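Local coordinates for BepE protein (Bartonella henselae str. Houston-1, PDB 4YK3) that is a VirB-translocated Bartonella effector, whose BID domain, a four-helix bundle topped with a hook, probably acts as a signal for type IV secretion, at residues Ile47-Ser52 / Met107-Ala112; Asp53-Lys58 / Thr81-Leu86. All blocks are in the same frame, centred on the assembly; numbering follows the deposited sequence.

Contact 1 (Ile47-Ser52 / Met107-Ala112); sequences IVYGNS and MHLCQA
Val-48 and Tyr-49 close on Leu-109 where two helices of the BID four-helix bundle, 32-49 and 97-129, pack against each other in the core. The backbones come nearest at Val-48 and Leu-109, with 7.5 Å between their CA atoms. Val-48, in the last turn of helix 32-49, points toward the opposing helix and straddles one leucine methyl: Leu-109 CD2 is 3.9 Å from Val-48 CG1 and 4.0 Å from Val-48 CG2. The second valine branch also reaches back along the leucine, Val-48 CG2 lying 4.0 Å from Leu-109 CB. In Leu-109, chi1 165° sends CG away from the backbone N, and chi2 62° leaves CD2 as the extended branch pointing at Val-48. Tyr-49 follows; its ring, rather than its CB, comes close, crossing the leucine at about a right angle, and Tyr-49 CE2 meets Leu-109 CD2 obliquely at 3.7 Å. Val-76 of helix 69-78 touches both Tyr-49 and Leu-109, so a third helix shares this apolar cluster. The phenol is not left without a polar partner in the buried surroundings, since Tyr-49 OH hydrogen-bonds the carbonyl O of Pro-80. At Gly-50 the chain leaves helical angles, phi 80°, and Asn-51 OD1 accepts a hydrogen bond from the backbone N of Asp-53 in an Asx turn, starting the chain on its way to the next helix. Besides touching Leu-109 CD2, Val-48 CG1 sits 3.9 Å above the centre of one face of the Tyr-49 ring.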
loop_
_atom_site.group_PDB
_atom_site.type_symbol
_atom_site.label_atom_id
_atom_site.label_comp_id
_atom_site.label_asym_id
_atom_site.label_seq_id
_atom_site.Cartn_x
_atom_site.Cartn_y
_atom_site.Cartn_z
ATOM N N ILE A 47 12.298 3.086 1.608
ATOM C CA ILE A 47 13.331 3.261 0.591
ATOM C C ILE A 47 13.086 4.472 -0.312
ATOM O O ILE A 47 14.013 5.229 -0.605
ATOM C CB ILE A 47 13.467 1.976 -0.223
ATOM C CG1 ILE A 47 14.185 0.928 0.629
ATOM C CG2 ILE A 47 14.238 2.213 -1.504
ATOM C CD1 ILE A 47 13.850 -0.446 0.224
ATOM N N VAL A 48 11.843 4.666 -0.743
ATOM C CA VAL A 48 11.537 5.743 -1.672
ATOM C C VAL A 48 11.452 7.099 -0.952
ATOM O O VAL A 48 11.907 8.126 -1.465
ATOM C CB VAL A 48 10.243 5.434 -2.405
ATOM C CG1 VAL A 48 9.749 6.637 -3.148
ATOM C CG2 VAL A 48 10.435 4.242 -3.330
ATOM N N TYR A 49 10.874 7.090 0.247
ATOM C CA TYR A 49 10.597 8.319 0.975
ATOM C C TYR A 49 11.485 8.548 2.200
ATOM O O TYR A 49 11.454 9.626 2.794
ATOM C CB TYR A 49 9.134 8.335 1.442
ATOM C CG TYR A 49 8.133 8.382 0.314
ATOM C CD1 TYR A 49 8.142 9.431 -0.599
ATOM C CD2 TYR A 49 7.172 7.394 0.173
ATOM C CE1 TYR A 49 7.218 9.497 -1.621
ATOM C CE2 TYR A 49 6.241 7.445 -0.846
ATOM C CZ TYR A 49 6.271 8.497 -1.739
ATOM O OH TYR A 49 5.341 8.561 -2.746
ATOM N N GLY A 50 12.230 7.532 2.615
ATOM C CA GLY A 50 13.006 7.646 3.837
ATOM C C GLY A 50 12.184 7.422 5.096
ATOM O O GLY A 50 12.669 7.644 6.200
ATOM N N ASN A 51 10.939 6.974 4.934
ATOM C CA ASN A 51 10.034 6.810 6.064
ATOM C C ASN A 51 8.971 5.747 5.770
ATOM O O ASN A 51 8.154 5.905 4.862
ATOM C CB ASN A 51 9.361 8.136 6.400
ATOM C CG ASN A 51 8.436 8.032 7.599
ATOM O OD1 ASN A 51 7.305 7.557 7.492
ATOM N ND2 ASN A 51 8.907 8.501 8.744
ATOM N N SER A 52 8.956 4.686 6.565
ATOM C CA SER A 52 8.109 3.541 6.251
ATOM C C SER A 52 6.636 3.797 6.539
ATOM O O SER A 52 5.769 3.071 6.048
ATOM C CB SER A 52 8.579 2.316 7.032
ATOM O OG SER A 52 8.384 2.534 8.408
ATOM N N MET A 107 9.462 1.851 -8.663
ATOM C CA MET A 107 8.675 0.858 -9.394
ATOM C C MET A 107 8.142 -0.219 -8.467
ATOM O O MET A 107 7.007 -0.656 -8.604
ATOM C CB MET A 107 9.504 0.204 -10.506
ATOM C CG MET A 107 8.727 -0.808 -11.363
ATOM S SD MET A 107 9.752 -1.874 -12.444
ATOM C CE MET A 107 10.377 -3.059 -11.247
ATOM N N HIS A 108 8.976 -0.657 -7.532
ATOM C CA HIS A 108 8.567 -1.691 -6.610
ATOM C C HIS A 108 7.517 -1.150 -5.646
ATOM O O HIS A 108 6.629 -1.883 -5.217
ATOM C CB HIS A 108 9.781 -2.239 -5.867
ATOM C CG HIS A 108 10.739 -2.951 -6.763
ATOM N ND1 HIS A 108 11.968 -2.428 -7.106
ATOM C CD2 HIS A 108 10.627 -4.123 -7.431
ATOM C CE1 HIS A 108 12.584 -3.264 -7.924
ATOM N NE2 HIS A 108 11.793 -4.299 -8.135
ATOM N N LEU A 109 7.594 0.142 -5.339
ATOM C CA LEU A 109 6.632 0.725 -4.414
ATOM C C LEU A 109 5.265 0.743 -5.096
ATOM O O LEU A 109 4.256 0.388 -4.491
ATOM C CB LEU A 109 7.064 2.129 -3.967
ATOM C CG LEU A 109 6.009 3.003 -3.292
ATOM C CD1 LEU A 109 5.507 2.366 -1.990
ATOM C CD2 LEU A 109 6.491 4.446 -3.047
ATOM N N CYS A 110 5.244 1.124 -6.367
ATOM C CA CYS A 110 4.001 1.146 -7.136
ATOM C C CYS A 110 3.367 -0.254 -7.283
ATOM O O CYS A 110 2.159 -0.408 -7.114
ATOM C CB CYS A 110 4.257 1.755 -8.513
ATOM S SG CYS A 110 4.765 3.483 -8.373
ATOM N N GLN A 111 4.190 -1.255 -7.574
ATOM C CA GLN A 111 3.743 -2.648 -7.618
ATOM C C GLN A 111 3.183 -3.101 -6.282
ATOM O O GLN A 111 2.132 -3.707 -6.234
ATOM C CB GLN A 111 4.882 -3.592 -7.989
ATOM C CG GLN A 111 5.458 -3.447 -9.367
ATOM C CD GLN A 111 6.466 -4.548 -9.658
ATOM O OE1 GLN A 111 7.574 -4.284 -10.120
ATOM N NE2 GLN A 111 6.091 -5.786 -9.358
ATOM N N ALA A 112 3.913 -2.835 -5.202
ATOM C CA ALA A 112 3.484 -3.260 -3.879
ATOM C C ALA A 112 2.144 -2.630 -3.538
ATOM O O ALA A 112 1.269 -3.285 -2.981
ATOM C CB ALA A 112 4.514 -2.903 -2.848
#

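Contact 2 (Asp53-Lys58 / Thr81-Leu86); sequences DVLKEK and TSVHKL
Val-54 packs on Val-83 and His-84 where the turn entering helix 56-64 meets the loop that follows helix 69-78, a partly buried contact between two connecting segments of the BID helical bundle. The backbones draw closest at Val-54 and His-84, 7.2 Å between CA atoms.

The apolar part is built from methyl groups. Val-54 CG1 and Val-83 CG1 stand only 3.3 Å apart, tighter than ordinary van der Waals contact, so the exact placing of these two methyls is best treated as doubtful. Leu-55, at the N-cap position, starts in another direction, but the end of its side chain swings round until CD2 lies 4.0 Å from Val-83 CG1. The same leucine also touches Leu-72 and Val-76 of helix 69-78, tying the loop contact to the bundle interior.

The aromatic part uses the other valine branch: Val-54 CG2 approaches the imidazole obliquely, 3.5 Å from His-84 CD2. With CG of His-84 anti to its backbone N (chi1 -169°), the ring is carried out to the valine, while Val-54 CG1 rests 3.8 Å from His-84 CB.

The hydrogen bonds do not join the two segments: that of His-84 stays within 81-86, and Lys-58 NZ turns to Gln-75 OE1 of helix 69-78. His-84 ND1 donates to Lys-85 O at 2.8 Å with a nearly straight N-H...O angle of 164°, in the carbonyl plane and on a lone pair.

Since Lys-85 O also lies close to the ring plane of His-84, the bond should fix the imidazole's rotation and place a proton on ND1; what joins the segments themselves is non-directional carbon contact.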
loop_
_atom_site.group_PDB
_atom_site.type_symbol
_atom_site.label_atom_id
_atom_site.label_comp_id
_atom_site.label_asym_id
_atom_site.label_seq_id
_atom_site.Cartn_x
_atom_site.Cartn_y
_atom_site.Cartn_z
ATOM N N ASP A 53 6.353 4.827 7.331
ATOM C CA ASP A 53 4.997 5.066 7.810
ATOM C C ASP A 53 4.163 5.993 6.937
ATOM O O ASP A 53 2.985 6.231 7.211
ATOM C CB ASP A 53 5.052 5.641 9.228
ATOM C CG ASP A 53 5.523 4.619 10.244
ATOM O OD1 ASP A 53 5.587 3.418 9.895
ATOM O OD2 ASP A 53 5.840 5.017 11.385
ATOM N N VAL A 54 4.773 6.505 5.881
ATOM C CA VAL A 54 4.181 7.593 5.120
ATOM C C VAL A 54 2.793 7.244 4.566
ATOM O O VAL A 54 1.900 8.084 4.531
ATOM C CB VAL A 54 5.148 8.011 4.003
ATOM C CG1 VAL A 54 4.458 8.866 3.044
ATOM C CG2 VAL A 54 6.311 8.757 4.611
ATOM N N LEU A 55 2.596 5.994 4.166
ATOM C CA LEU A 55 1.303 5.594 3.630
ATOM C C LEU A 55 0.462 4.764 4.606
ATOM O O LEU A 55 -0.584 4.212 4.229
ATOM C CB LEU A 55 1.510 4.809 2.330
ATOM C CG LEU A 55 1.915 5.659 1.130
ATOM C CD1 LEU A 55 2.073 4.792 -0.105
ATOM C CD2 LEU A 55 0.874 6.741 0.894
ATOM N N LYS A 56 0.904 4.655 5.851
ATOM C CA LYS A 56 0.209 3.764 6.781
ATOM C C LYS A 56 -1.254 4.148 7.002
ATOM O O LYS A 56 -2.159 3.294 6.916
ATOM C CB LYS A 56 0.936 3.718 8.117
ATOM C CG LYS A 56 2.149 2.805 8.098
ATOM C CD LYS A 56 2.597 2.544 9.513
ATOM C CE LYS A 56 1.438 2.059 10.332
ATOM N NZ LYS A 56 1.876 1.587 11.679
ATOM N N GLU A 57 -1.476 5.426 7.267
ATOM C CA GLU A 57 -2.816 5.950 7.497
ATOM C C GLU A 57 -3.738 5.719 6.292
ATOM O O GLU A 57 -4.869 5.240 6.438
ATOM C CB GLU A 57 -2.734 7.438 7.824
ATOM C CG GLU A 57 -4.041 8.084 8.237
ATOM C CD GLU A 57 -3.819 9.437 8.893
ATOM O OE1 GLU A 57 -3.261 10.342 8.234
ATOM O OE2 GLU A 57 -4.181 9.581 10.080
ATOM N N LYS A 58 -3.248 6.039 5.100
ATOM C CA LYS A 58 -4.053 5.897 3.899
ATOM C C LYS A 58 -4.359 4.430 3.590
ATOM O O LYS A 58 -5.407 4.126 3.042
ATOM C CB LYS A 58 -3.367 6.558 2.703
ATOM C CG LYS A 58 -3.390 8.089 2.753
ATOM C CD LYS A 58 -3.468 8.709 1.365
ATOM C CE LYS A 58 -3.554 10.230 1.444
ATOM N NZ LYS A 58 -3.835 10.860 0.121
ATOM N N THR A 81 5.625 12.729 -5.219
ATOM C CA THR A 81 6.067 13.756 -4.281
ATOM C C THR A 81 4.902 14.521 -3.643
ATOM O O THR A 81 5.113 15.362 -2.764
ATOM C CB THR A 81 7.037 14.773 -4.941
ATOM O OG1 THR A 81 6.409 15.427 -6.038
ATOM C CG2 THR A 81 8.311 14.089 -5.417
ATOM N N SER A 82 3.679 14.226 -4.063
ATOM C CA SER A 82 2.500 14.791 -3.400
ATOM C C SER A 82 2.300 14.136 -2.039
ATOM O O SER A 82 1.527 14.590 -1.231
ATOM C CB SER A 82 1.246 14.583 -4.241
ATOM O OG SER A 82 0.841 13.222 -4.174
ATOM N N VAL A 83 3.018 13.050 -1.811
ATOM C CA VAL A 83 2.868 12.268 -0.608
ATOM C C VAL A 83 3.967 12.610 0.409
ATOM O O VAL A 83 3.703 12.752 1.601
ATOM C CB VAL A 83 2.860 10.752 -0.985
ATOM C CG1 VAL A 83 3.202 9.913 0.164
ATOM C CG2 VAL A 83 1.505 10.354 -1.543
ATOM N N HIS A 84 5.191 12.774 -0.068
ATOM C CA HIS A 84 6.352 12.941 0.805
ATOM C C HIS A 84 7.523 13.252 -0.115
ATOM O O HIS A 84 7.459 12.940 -1.308
ATOM C CB HIS A 84 6.611 11.661 1.635
ATOM C CG HIS A 84 7.611 11.829 2.733
ATOM N ND1 HIS A 84 8.975 11.810 2.513
ATOM C CD2 HIS A 84 7.450 11.980 4.069
ATOM C CE1 HIS A 84 9.606 11.980 3.664
ATOM N NE2 HIS A 84 8.703 12.091 4.622
ATOM N N LYS A 85 8.580 13.870 0.404
ATOM C CA LYS A 85 9.757 14.104 -0.431
ATOM C C LYS A 85 10.532 12.793 -0.638
ATOM O O LYS A 85 10.481 11.861 0.188
ATOM C CB LYS A 85 10.675 15.186 0.170
ATOM C CG LYS A 85 11.748 14.679 1.116
ATOM C CD LYS A 85 12.765 15.782 1.476
ATOM C CE LYS A 85 13.965 15.195 2.210
ATOM N NZ LYS A 85 14.758 14.217 1.358
ATOM N N LEU A 86 11.217 12.715 -1.771
ATOM C CA LEU A 86 12.054 11.554 -2.083
ATOM C C LEU A 86 13.229 11.503 -1.140
ATOM O O LEU A 86 13.810 12.527 -0.847
ATOM C CB LEU A 86 12.560 11.621 -3.529
ATOM C CG LEU A 86 11.421 11.656 -4.541
ATOM C CD1 LEU A 86 11.983 11.766 -5.952
ATOM C CD2 LEU A 86 10.565 10.403 -4.349
#

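How the contacts relate
Contact 1 and contact 2 lie side by side, their centres about 9 Å apart, and they are joined chiefly through Tyr-49. This tyrosine, near the end of helix 32-49, faces the loop of contact 2: Tyr-49 OH is 3.7 Å from Val-83 CB, and Tyr-49 CD1 is 3.5 Å from Lys-85 O. Its backbone touches too, with Tyr-49 O 3.1 Å from His-84 CE1. Thus the loop 81-86 drapes over the last turn of the helix, while 47-52 continues directly into 53-58 in sequence. Leu-55 of contact 2 and Leu-109 of contact 1 both touch Cys-45 and Val-76, so the two contacts share an apolar patch through these residues.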